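Local coordinates for protein digeranylgeranylglycerophospholipid reductase (Sulfolobus acidocaldarius, PDB 4OPC) that reduces the double bonds of the geranylgeranyl chains of archaeal membrane lipid precursors, using one bound FAD per subunit, at residues 269-277 with 342-353; 277-287 with 325-334. All coordinates share one frame; numbering follows the deposited sequence. Where two conformers were deposited one is given.

Interaction 1 of 2, residues 269-277 with 342-353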
loop_
_atom_site.group_PDB
_atom_site.type_symbol
_atom_site.label_atom_id
_atom_site.label_comp_id
_atom_site.label_asym_id
_atom_site.label_seq_id
_atom_site.Cartn_x
_atom_site.Cartn_y
_atom_site.Cartn_z
ATOM N N LEU A 269 -1.448 7.834 7.814
ATOM C CA LEU A 269 -1.900 8.041 6.450
ATOM C C LEU A 269 -1.563 6.850 5.555
ATOM O O LEU A 269 -0.571 6.146 5.791
ATOM C CB LEU A 269 -1.293 9.332 5.901
ATOM C CG LEU A 269 -2.020 10.594 6.387
ATOM C CD1 LEU A 269 -1.042 11.672 6.802
ATOM C CD2 LEU A 269 -2.981 11.109 5.314
ATOM N N VAL A 270 -2.391 6.628 4.541
ATOM C CA VAL A 270 -2.132 5.581 3.568
ATOM C C VAL A 270 -2.403 6.107 2.147
ATOM O O VAL A 270 -3.481 6.598 1.843
ATOM C CB VAL A 270 -2.893 4.267 3.923
ATOM C CG1 VAL A 270 -4.381 4.502 3.996
ATOM C CG2 VAL A 270 -2.571 3.139 2.940
ATOM N N PRO A 271 -1.396 6.025 1.277
ATOM C CA PRO A 271 -1.640 6.470 -0.105
ATOM C C PRO A 271 -2.627 5.558 -0.827
ATOM O O PRO A 271 -2.709 4.371 -0.526
ATOM C CB PRO A 271 -0.256 6.399 -0.755
ATOM C CG PRO A 271 0.492 5.363 0.059
ATOM C CD PRO A 271 -0.055 5.441 1.465
ATOM N N THR A 272 -3.410 6.118 -1.748
ATOM C CA THR A 272 -4.412 5.333 -2.469
ATOM C C THR A 272 -4.401 5.674 -3.948
ATOM O O THR A 272 -5.411 6.073 -4.505
ATOM C CB THR A 272 -5.831 5.598 -1.928
ATOM O OG1 THR A 272 -6.158 6.985 -2.104
ATOM C CG2 THR A 272 -5.954 5.241 -0.443
ATOM N N ARG A 273 -3.268 5.502 -4.604
ATOM C CA ARG A 273 -3.127 5.896 -6.005
ATOM C C ARG A 273 -2.150 4.989 -6.742
ATOM O O ARG A 273 -1.526 4.100 -6.138
ATOM C CB ARG A 273 -2.641 7.347 -6.108
ATOM C CG ARG A 273 -1.406 7.648 -5.276
ATOM C CD ARG A 273 -0.661 8.863 -5.857
ATOM N NE ARG A 273 0.177 8.473 -6.993
ATOM C CZ ARG A 273 0.980 9.302 -7.649
ATOM N NH1 ARG A 273 1.771 8.844 -8.622
ATOM N NH2 ARG A 273 1.009 10.593 -7.334
ATOM N N ARG A 274 -2.028 5.213 -8.050
ATOM C CA ARG A 274 -0.987 4.601 -8.870
ATOM C C ARG A 274 0.390 4.840 -8.229
ATOM O O ARG A 274 0.566 5.780 -7.451
ATOM C CB ARG A 274 -1.039 5.211 -10.269
ATOM C CG ARG A 274 -0.728 6.693 -10.271
ATOM C CD ARG A 274 -1.500 7.448 -11.363
ATOM N NE ARG A 274 -1.185 8.873 -11.294
ATOM C CZ ARG A 274 -1.736 9.730 -10.438
ATOM N NH1 ARG A 274 -2.648 9.321 -9.565
ATOM N NH2 ARG A 274 -1.371 11.005 -10.457
ATOM N N PRO A 275 1.380 3.995 -8.544
ATOM C CA PRO A 275 2.685 4.209 -7.897
ATOM C C PRO A 275 3.382 5.481 -8.378
ATOM O O PRO A 275 2.922 6.149 -9.310
ATOM C CB PRO A 275 3.495 2.969 -8.297
ATOM C CG PRO A 275 2.797 2.403 -9.496
ATOM C CD PRO A 275 1.358 2.809 -9.417
ATOM N N LEU A 276 4.492 5.828 -7.726
ATOM C CA LEU A 276 5.359 6.884 -8.236
ATOM C C LEU A 276 5.612 6.638 -9.713
ATOM O O LEU A 276 5.899 5.508 -10.103
ATOM C CB LEU A 276 6.716 6.813 -7.535
ATOM C CG LEU A 276 7.088 7.617 -6.295
ATOM C CD1 LEU A 276 8.609 7.552 -6.126
ATOM C CD2 LEU A 276 6.606 9.052 -6.336
ATOM N N TYR A 277 5.509 7.682 -10.533
ATOM C CA TYR A 277 5.675 7.520 -11.975
ATOM C C TYR A 277 6.988 6.836 -12.334
ATOM O O TYR A 277 7.018 5.987 -13.228
ATOM C CB TYR A 277 5.542 8.855 -12.695
ATOM C CG TYR A 277 4.112 9.306 -12.854
ATOM C CD1 TYR A 277 3.160 8.463 -13.411
ATOM C CD2 TYR A 277 3.706 10.565 -12.434
ATOM C CE1 TYR A 277 1.848 8.878 -13.576
ATOM C CE2 TYR A 277 2.388 10.982 -12.593
ATOM C CZ TYR A 277 1.477 10.126 -13.153
ATOM O OH TYR A 277 0.164 10.526 -13.319
ATOM N N GLY A 342 1.857 -2.677 -10.400
ATOM C CA GLY A 342 1.617 -1.269 -10.676
ATOM C C GLY A 342 0.592 -0.955 -11.756
ATOM O O GLY A 342 -0.154 0.014 -11.625
ATOM N N ALA A 343 0.532 -1.764 -12.809
ATOM C CA ALA A 343 -0.441 -1.536 -13.875
ATOM C C ALA A 343 -1.846 -1.742 -13.329
ATOM O O ALA A 343 -2.762 -0.954 -13.597
ATOM C CB ALA A 343 -0.176 -2.467 -15.049
ATOM N N LYS A 344 -2.019 -2.804 -12.554
ATOM C CA LYS A 344 -3.275 -3.032 -11.848
ATOM C C LYS A 344 -3.636 -1.864 -10.936
ATOM O O LYS A 344 -4.791 -1.434 -10.895
ATOM C CB LYS A 344 -3.186 -4.310 -11.018
ATOM C CG LYS A 344 -4.189 -4.336 -9.880
ATOM C CD LYS A 344 -4.210 -5.654 -9.209
ATOM C CE LYS A 344 -2.875 -5.969 -8.593
ATOM N NZ LYS A 344 -3.008 -7.279 -7.944
ATOM N N GLN A 345 -2.655 -1.346 -10.199
ATOM C CA GLN A 345 -2.879 -0.200 -9.341
ATOM C C GLN A 345 -3.417 0.978 -10.105
ATOM O O GLN A 345 -4.301 1.678 -9.625
ATOM C CB GLN A 345 -1.566 0.264 -8.725
ATOM C CG GLN A 345 -1.281 -0.220 -7.363
ATOM C CD GLN A 345 0.015 0.374 -6.858
ATOM O OE1 GLN A 345 1.073 -0.171 -7.095
ATOM N NE2 GLN A 345 -0.065 1.522 -6.204
ATOM N N ALA A 346 -2.854 1.235 -11.280
ATOM C CA ALA A 346 -3.271 2.383 -12.078
ATOM C C ALA A 346 -4.741 2.265 -12.471
ATOM O O ALA A 346 -5.505 3.226 -12.378
ATOM C CB ALA A 346 -2.405 2.511 -13.322
ATOM N N SER A 347 -5.138 1.083 -12.928
ATOM C CA SER A 347 -6.531 0.806 -13.245
ATOM C C SER A 347 -7.425 1.042 -12.029
ATOM O O SER A 347 -8.510 1.636 -12.128
ATOM C CB SER A 347 -6.660 -0.647 -13.703
ATOM O OG SER A 347 -8.000 -0.973 -14.021
ATOM N N LEU A 348 -6.972 0.573 -10.875
ATOM C CA LEU A 348 -7.753 0.702 -9.650
ATOM C C LEU A 348 -7.791 2.135 -9.125
ATOM O O LEU A 348 -8.713 2.494 -8.396
ATOM C CB LEU A 348 -7.249 -0.277 -8.595
ATOM C CG LEU A 348 -7.523 -1.732 -8.970
ATOM C CD1 LEU A 348 -6.907 -2.638 -7.920
ATOM C CD2 LEU A 348 -9.027 -2.011 -9.129
ATOM N N ASP A 349 -6.816 2.957 -9.509
ATOM C CA ASP A 349 -6.810 4.380 -9.154
ATOM C C ASP A 349 -8.044 5.041 -9.801
ATOM O O ASP A 349 -8.752 5.827 -9.170
ATOM C CB ASP A 349 -5.463 4.987 -9.612
ATOM C CG ASP A 349 -5.184 6.389 -9.079
ATOM O OD1 ASP A 349 -6.087 7.059 -8.525
ATOM O OD2 ASP A 349 -4.035 6.838 -9.263
ATOM N N ILE A 350 -8.333 4.687 -11.050
ATOM C CA ILE A 350 -9.543 5.142 -11.741
ATOM C C ILE A 350 -10.795 4.621 -11.036
ATOM O O ILE A 350 -11.732 5.374 -10.734
ATOM C CB ILE A 350 -9.563 4.644 -13.210
ATOM C CG1 ILE A 350 -8.473 5.336 -14.031
ATOM C CG2 ILE A 350 -10.916 4.882 -13.843
ATOM C CD1 ILE A 350 -8.714 6.814 -14.270
ATOM N N PHE A 351 -10.822 3.318 -10.765
ATOM C CA PHE A 351 -11.999 2.697 -10.172
ATOM C C PHE A 351 -12.314 3.290 -8.795
ATOM O O PHE A 351 -13.475 3.602 -8.502
ATOM C CB PHE A 351 -11.814 1.171 -10.138
ATOM C CG PHE A 351 -13.067 0.396 -9.841
ATOM C CD1 PHE A 351 -14.269 0.696 -10.464
ATOM C CD2 PHE A 351 -13.026 -0.677 -8.973
ATOM C CE1 PHE A 351 -15.414 -0.038 -10.184
ATOM C CE2 PHE A 351 -14.170 -1.411 -8.698
ATOM C CZ PHE A 351 -15.360 -1.092 -9.320
ATOM N N ARG A 352 -11.281 3.496 -7.977
ATOM C CA ARG A 352 -11.441 4.144 -6.677
ATOM C C ARG A 352 -12.162 5.493 -6.761
ATOM O O ARG A 352 -13.018 5.802 -5.928
ATOM C CB ARG A 352 -10.064 4.345 -6.010
ATOM C CG ARG A 352 -10.037 5.531 -5.041
ATOM C CD ARG A 352 -8.662 5.869 -4.529
ATOM N NE ARG A 352 -7.843 6.660 -5.451
ATOM C CZ ARG A 352 -7.746 7.986 -5.413
ATOM N NH1 ARG A 352 -8.428 8.667 -4.512
ATOM N NH2 ARG A 352 -6.926 8.628 -6.234
ATOM N N ARG A 353 -11.782 6.309 -7.732
ATOM C CA ARG A 353 -12.342 7.650 -7.866
ATOM C C ARG A 353 -13.839 7.571 -8.102
ATOM O O ARG A 353 -14.620 8.344 -7.546
ATOM C CB ARG A 353 -11.654 8.384 -9.013
ATOM C CG ARG A 353 -10.212 8.739 -8.711
ATOM C CD ARG A 353 -9.434 9.040 -9.980
ATOM N NE ARG A 353 -8.009 9.008 -9.681
ATOM C CZ ARG A 353 -7.190 10.051 -9.759
ATOM N NH1 ARG A 353 -7.628 11.228 -10.185
ATOM N NH2 ARG A 353 -5.918 9.906 -9.430
HETATM O O HOH W 1 -3.916 11.896 -9.001
#
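OD2 of D349 is gripped twice by R274. The backbone N of R274 reaches it at 2.9 Å, almost straight at 174° but from above the carboxylate plane, while NH1 of R274 makes a salt bridge on the syn side of OD2, again at 2.9 Å. Aspartate suits this turn of helix 332-357: with CG anti to the backbone N (chi1 -169°), its short side chain faces the loop after strand 261-271. OD1 takes NH2 of R352 at 2.9 Å and a side-on pair, NE and NH2, from R353. NH2 of R352 makes a second salt bridge, to D182, and NH1 of R353 hydrogen-bonds to N449; OG1 of T272 lies over one face of the R352 guanidinium, 3.7 Å from CD of R352. NH1 of R274 and NH2 of R353 lie close, but one water accepts from both, and the carboxylate they share probably offsets their like charge.

NE and NH2 of R274 both donate to OH of Y277, and its CZ lies 3.9 Å from CZ of R273, each over the centre of the other's guanidinium; R273 makes a salt bridge to E176. NE2 of Q345 gives a weak bond to O of R273 at 3.0 Å, while OE1 is hydrogen-bonded to OH of Y337 and the amide lies against CD of P275. Were D349 replaced by an alanine, the three arginines would probably lose the anion they share, and the backbone N of R274 its acceptor. The charges thus appear to be balanced largely within the network, which fixes the loop after a flavin-lining strand against a lipid-lining helix.

Interaction 2 of 2, residues 277-287 with 325-334; sequences YTMAWNGIIVI and FSASGLWDMN
T278 and N334 open a contact between the β-hairpin 280-286, at the edge of the Rossmann-type sheet, and the start of helix 332-357. OG1 of T278, anti to the backbone N (chi1 178°), gives its proton to O of A280 and accepts from ND2 of N334 at 2.9 Å. The same OG1 lies 3.3 Å from CZ3 of W331, whose indole carries ND2 of N334 over one face and bonds through NE1 to O of P428. At M279 the backbone takes over: its N meets OD1 of N334 at 2.8 Å and 174°, in the carbonyl plane on a lone pair. Asparagine fits here because one amide both donates and accepts, spanning two consecutive residues of the loop. CE of M279 meets CE of M333 at 3.6 Å, packing that unbranched thioether chains fit well.

A small residue suits A280, for its CB lies against O of L330 and close to CB of M333. W281 sets off away from the helix, yet CE3 of its indole touches CB of A327 at 3.8 Å. The type II turn W281 to I284 then meets the cap of the short, weakly bonded helix 327-330. N282 extends OD1 to the backbone N of A327 at 2.8 Å, while its ND2 goes to G131. G283, whose positive phi is easy for glycine, donates its N to O of F325 nearly along the C=O axis. S326, the N-cap, accepts from N of G329 with OG, which is also hydrogen-bonded to D324.

On the returning strand I285 sets off toward the helix: CD1 rests on CD2 of L330 and CG2 on SD of M333. M333, bent at chi2 (66°), crosses I285 obliquely, and its terminal CE reaches CG2 of I287 at 3.8 Å.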
loop_
_atom_site.group_PDB
_atom_site.type_symbol
_atom_site.label_atom_id
_atom_site.label_comp_id
_atom_site.label_asym_id
_atom_site.label_seq_id
_atom_site.Cartn_x
_atom_site.Cartn_y
_atom_site.Cartn_z
ATOM N N TYR A 277 5.509 7.682 -10.533
ATOM C CA TYR A 277 5.675 7.520 -11.975
ATOM C C TYR A 277 6.988 6.836 -12.334
ATOM O O TYR A 277 7.018 5.987 -13.228
ATOM C CB TYR A 277 5.542 8.855 -12.695
ATOM C CG TYR A 277 4.112 9.306 -12.854
ATOM C CD1 TYR A 277 3.160 8.463 -13.411
ATOM C CD2 TYR A 277 3.706 10.565 -12.434
ATOM C CE1 TYR A 277 1.848 8.878 -13.576
ATOM C CE2 TYR A 277 2.388 10.982 -12.593
ATOM C CZ TYR A 277 1.477 10.126 -13.153
ATOM O OH TYR A 277 0.164 10.526 -13.319
ATOM N N THR A 278 8.063 7.202 -11.636
ATOM C CA THR A 278 9.246 6.351 -11.601
ATOM C C THR A 278 9.642 6.062 -10.165
ATOM O O THR A 278 9.663 6.964 -9.315
ATOM C CB THR A 278 10.450 6.912 -12.388
ATOM O OG1 THR A 278 11.549 6.004 -12.235
ATOM C CG2 THR A 278 10.872 8.284 -11.871
ATOM N N MET A 279 9.964 4.799 -9.908
ATOM C CA MET A 279 10.437 4.349 -8.606
ATOM C C MET A 279 11.953 4.200 -8.626
ATOM O O MET A 279 12.548 3.712 -7.663
ATOM C CB MET A 279 9.762 3.024 -8.227
ATOM C CG MET A 279 8.242 3.186 -8.092
ATOM S SD MET A 279 7.350 1.611 -8.056
ATOM C CE MET A 279 7.534 1.152 -6.347
ATOM N N ALA A 280 12.586 4.654 -9.709
ATOM C CA ALA A 280 14.043 4.574 -9.856
ATOM C C ALA A 280 14.610 5.882 -10.379
ATOM O O ALA A 280 14.027 6.506 -11.269
ATOM C CB ALA A 280 14.422 3.440 -10.808
ATOM N N TRP A 281 15.767 6.277 -9.859
ATOM C CA TRP A 281 16.524 7.371 -10.435
ATOM C C TRP A 281 18.006 7.079 -10.187
ATOM O O TRP A 281 18.359 5.982 -9.745
ATOM C CB TRP A 281 16.072 8.693 -9.820
ATOM C CG TRP A 281 16.463 9.881 -10.618
ATOM C CD1 TRP A 281 17.377 10.837 -10.274
ATOM C CD2 TRP A 281 15.971 10.236 -11.908
ATOM N NE1 TRP A 281 17.478 11.772 -11.272
ATOM C CE2 TRP A 281 16.630 11.427 -12.291
ATOM C CE3 TRP A 281 15.044 9.664 -12.781
ATOM C CZ2 TRP A 281 16.381 12.056 -13.504
ATOM C CZ3 TRP A 281 14.798 10.296 -13.997
ATOM C CH2 TRP A 281 15.468 11.478 -14.343
ATOM N N ASN A 282 18.876 8.038 -10.487
ATOM C CA ASN A 282 20.313 7.813 -10.336
ATOM C C ASN A 282 20.680 7.536 -8.884
ATOM O O ASN A 282 20.570 8.424 -8.038
ATOM C CB ASN A 282 21.124 9.023 -10.806
ATOM C CG ASN A 282 20.839 9.430 -12.237
ATOM O OD1 ASN A 282 20.532 8.609 -13.104
ATOM N ND2 ASN A 282 20.968 10.723 -12.497
ATOM N N GLY A 283 21.123 6.312 -8.603
ATOM C CA GLY A 283 21.551 5.939 -7.264
ATOM C C GLY A 283 20.451 5.669 -6.250
ATOM O O GLY A 283 20.751 5.558 -5.053
ATOM N N ILE A 284 19.192 5.569 -6.690
ATOM C CA ILE A 284 18.095 5.432 -5.725
ATOM C C ILE A 284 16.906 4.670 -6.290
ATOM O O ILE A 284 16.536 4.834 -7.463
ATOM C CB ILE A 284 17.642 6.811 -5.205
ATOM C CG1 ILE A 284 16.537 6.667 -4.160
ATOM C CG2 ILE A 284 17.232 7.736 -6.367
ATOM C CD1 ILE A 284 16.246 7.957 -3.389
ATOM N N ILE A 285 16.322 3.827 -5.446
ATOM C CA ILE A 285 15.042 3.174 -5.724
ATOM C C ILE A 285 14.115 3.470 -4.555
ATOM O O ILE A 285 14.564 3.503 -3.400
ATOM C CB ILE A 285 15.217 1.658 -5.915
ATOM C CG1 ILE A 285 15.845 1.374 -7.283
ATOM C CG2 ILE A 285 13.879 0.904 -5.730
ATOM C CD1 ILE A 285 16.239 -0.089 -7.471
ATOM N N VAL A 286 12.833 3.703 -4.847
ATOM C CA VAL A 286 11.829 3.988 -3.836
ATOM C C VAL A 286 10.812 2.855 -3.791
ATOM O O VAL A 286 10.353 2.386 -4.835
ATOM C CB VAL A 286 11.111 5.310 -4.171
ATOM C CG1 VAL A 286 10.074 5.644 -3.107
ATOM C CG2 VAL A 286 12.127 6.432 -4.309
ATOM N N ILE A 287 10.466 2.409 -2.584
ATOM C CA ILE A 287 9.564 1.269 -2.413
ATOM C C ILE A 287 8.526 1.519 -1.316
ATOM O O ILE A 287 8.624 2.491 -0.549
ATOM C CB ILE A 287 10.330 -0.048 -2.134
ATOM C CG1 ILE A 287 11.117 0.053 -0.826
ATOM C CG2 ILE A 287 11.258 -0.401 -3.291
ATOM C CD1 ILE A 287 11.763 -1.265 -0.415
ATOM N N PHE A 325 24.395 2.366 -12.179
ATOM C CA PHE A 325 23.463 2.721 -11.114
ATOM C C PHE A 325 22.672 3.983 -11.465
ATOM O O PHE A 325 22.019 4.591 -10.612
ATOM C CB PHE A 325 24.211 2.869 -9.786
ATOM C CG PHE A 325 24.968 1.635 -9.391
ATOM C CD1 PHE A 325 24.311 0.549 -8.832
ATOM C CD2 PHE A 325 26.335 1.549 -9.606
ATOM C CE1 PHE A 325 25.017 -0.601 -8.480
ATOM C CE2 PHE A 325 27.043 0.411 -9.252
ATOM C CZ PHE A 325 26.379 -0.665 -8.693
ATOM N N SER A 326 22.713 4.360 -12.736
ATOM C CA SER A 326 21.872 5.438 -13.229
ATOM C C SER A 326 20.415 5.023 -13.220
ATOM O O SER A 326 20.075 3.850 -12.996
ATOM C CB SER A 326 22.262 5.807 -14.660
ATOM O OG SER A 326 21.900 4.778 -15.585
ATOM N N ALA A 327 19.543 5.987 -13.485
ATOM C CA ALA A 327 18.128 5.675 -13.656
ATOM C C ALA A 327 17.926 4.531 -14.652
ATOM O O ALA A 327 17.147 3.607 -14.397
ATOM C CB ALA A 327 17.368 6.902 -14.098
ATOM N N SER A 328 18.631 4.582 -15.779
ATOM C CA SER A 328 18.507 3.532 -16.783
ATOM C C SER A 328 19.006 2.198 -16.242
ATOM O O SER A 328 18.414 1.143 -16.515
ATOM C CB SER A 328 19.273 3.901 -18.051
ATOM O OG SER A 328 18.799 5.122 -18.580
ATOM N N GLY A 329 20.088 2.246 -15.474
ATOM C CA GLY A 329 20.646 1.044 -14.884
ATOM C C GLY A 329 19.741 0.378 -13.863
ATOM O O GLY A 329 19.832 -0.832 -13.648
ATOM N N LEU A 330 18.872 1.171 -13.240
ATOM C CA LEU A 330 17.966 0.678 -12.213
ATOM C C LEU A 330 16.527 0.569 -12.728
ATOM O O LEU A 330 15.620 0.220 -11.976
ATOM C CB LEU A 330 18.023 1.615 -11.000
ATOM C CG LEU A 330 19.355 1.588 -10.237
ATOM C CD1 LEU A 330 19.430 2.729 -9.250
ATOM C CD2 LEU A 330 19.555 0.267 -9.516
ATOM N N TRP A 331 16.334 0.850 -14.012
ATOM C CA TRP A 331 14.993 0.992 -14.594
ATOM C C TRP A 331 14.149 -0.276 -14.515
ATOM O O TRP A 331 12.917 -0.204 -14.547
ATOM C CB TRP A 331 15.115 1.453 -16.046
ATOM C CG TRP A 331 13.916 2.198 -16.558
ATOM C CD1 TRP A 331 13.028 1.777 -17.505
ATOM C CD2 TRP A 331 13.471 3.496 -16.138
ATOM N NE1 TRP A 331 12.068 2.736 -17.710
ATOM C CE2 TRP A 331 12.319 3.801 -16.885
ATOM C CE3 TRP A 331 13.950 4.437 -15.220
ATOM C CZ2 TRP A 331 11.622 5.002 -16.724
ATOM C CZ3 TRP A 331 13.262 5.629 -15.063
ATOM C CH2 TRP A 331 12.109 5.898 -15.808
ATOM N N ASP A 332 14.801 -1.430 -14.407
ATOM C CA ASP A 332 14.080 -2.695 -14.269
ATOM C C ASP A 332 13.183 -2.706 -13.041
ATOM O O ASP A 332 12.230 -3.480 -12.969
ATOM C CB ASP A 332 15.046 -3.878 -14.201
ATOM C CG ASP A 332 15.548 -4.299 -15.562
ATOM O OD1 ASP A 332 14.960 -3.869 -16.577
ATOM O OD2 ASP A 332 16.524 -5.071 -15.612
ATOM N N MET A 333 13.492 -1.851 -12.072
ATOM C CA MET A 333 12.628 -1.692 -10.906
ATOM C C MET A 333 11.217 -1.360 -11.376
ATOM O O MET A 333 10.236 -1.970 -10.935
ATOM C CB MET A 333 13.133 -0.571 -9.998
ATOM C CG MET A 333 12.140 -0.170 -8.915
ATOM S SD MET A 333 11.874 -1.512 -7.736
ATOM C CE MET A 333 10.371 -0.972 -6.932
ATOM N N ASN A 334 11.128 -0.393 -12.281
ATOM C CA ASN A 334 9.843 0.050 -12.806
ATOM C C ASN A 334 9.179 -1.039 -13.626
ATOM O O ASN A 334 7.993 -1.306 -13.461
ATOM C CB ASN A 334 10.026 1.281 -13.681
ATOM C CG ASN A 334 10.358 2.516 -12.887
ATOM O OD1 ASN A 334 9.761 2.770 -11.849
ATOM N ND2 ASN A 334 11.308 3.296 -13.378
#

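How the interactions relate
From the N-terminal side, strand 261-271 runs into the loop 272-277, and at Y277, the residue both contacts share, the chain enters the hairpin of strands 280-281 and 284-286. It then passes through helix 302-322 and returns at 325-334, where interaction 2 closes the inner loop. Helix 332-357 carries on to 342-353, and there interaction 1 closes a longer loop that encloses the first. The short helix 327-330 and the early turns of helix 332-357 thus hold the edge of the Rossmann-type sheet; its later turns hold the loop that follows the outermost strand, 261-271, of the eight-stranded sheet. Between the two contacts, CD1 of L276 packs on CG1 of V286 at 3.9 Å.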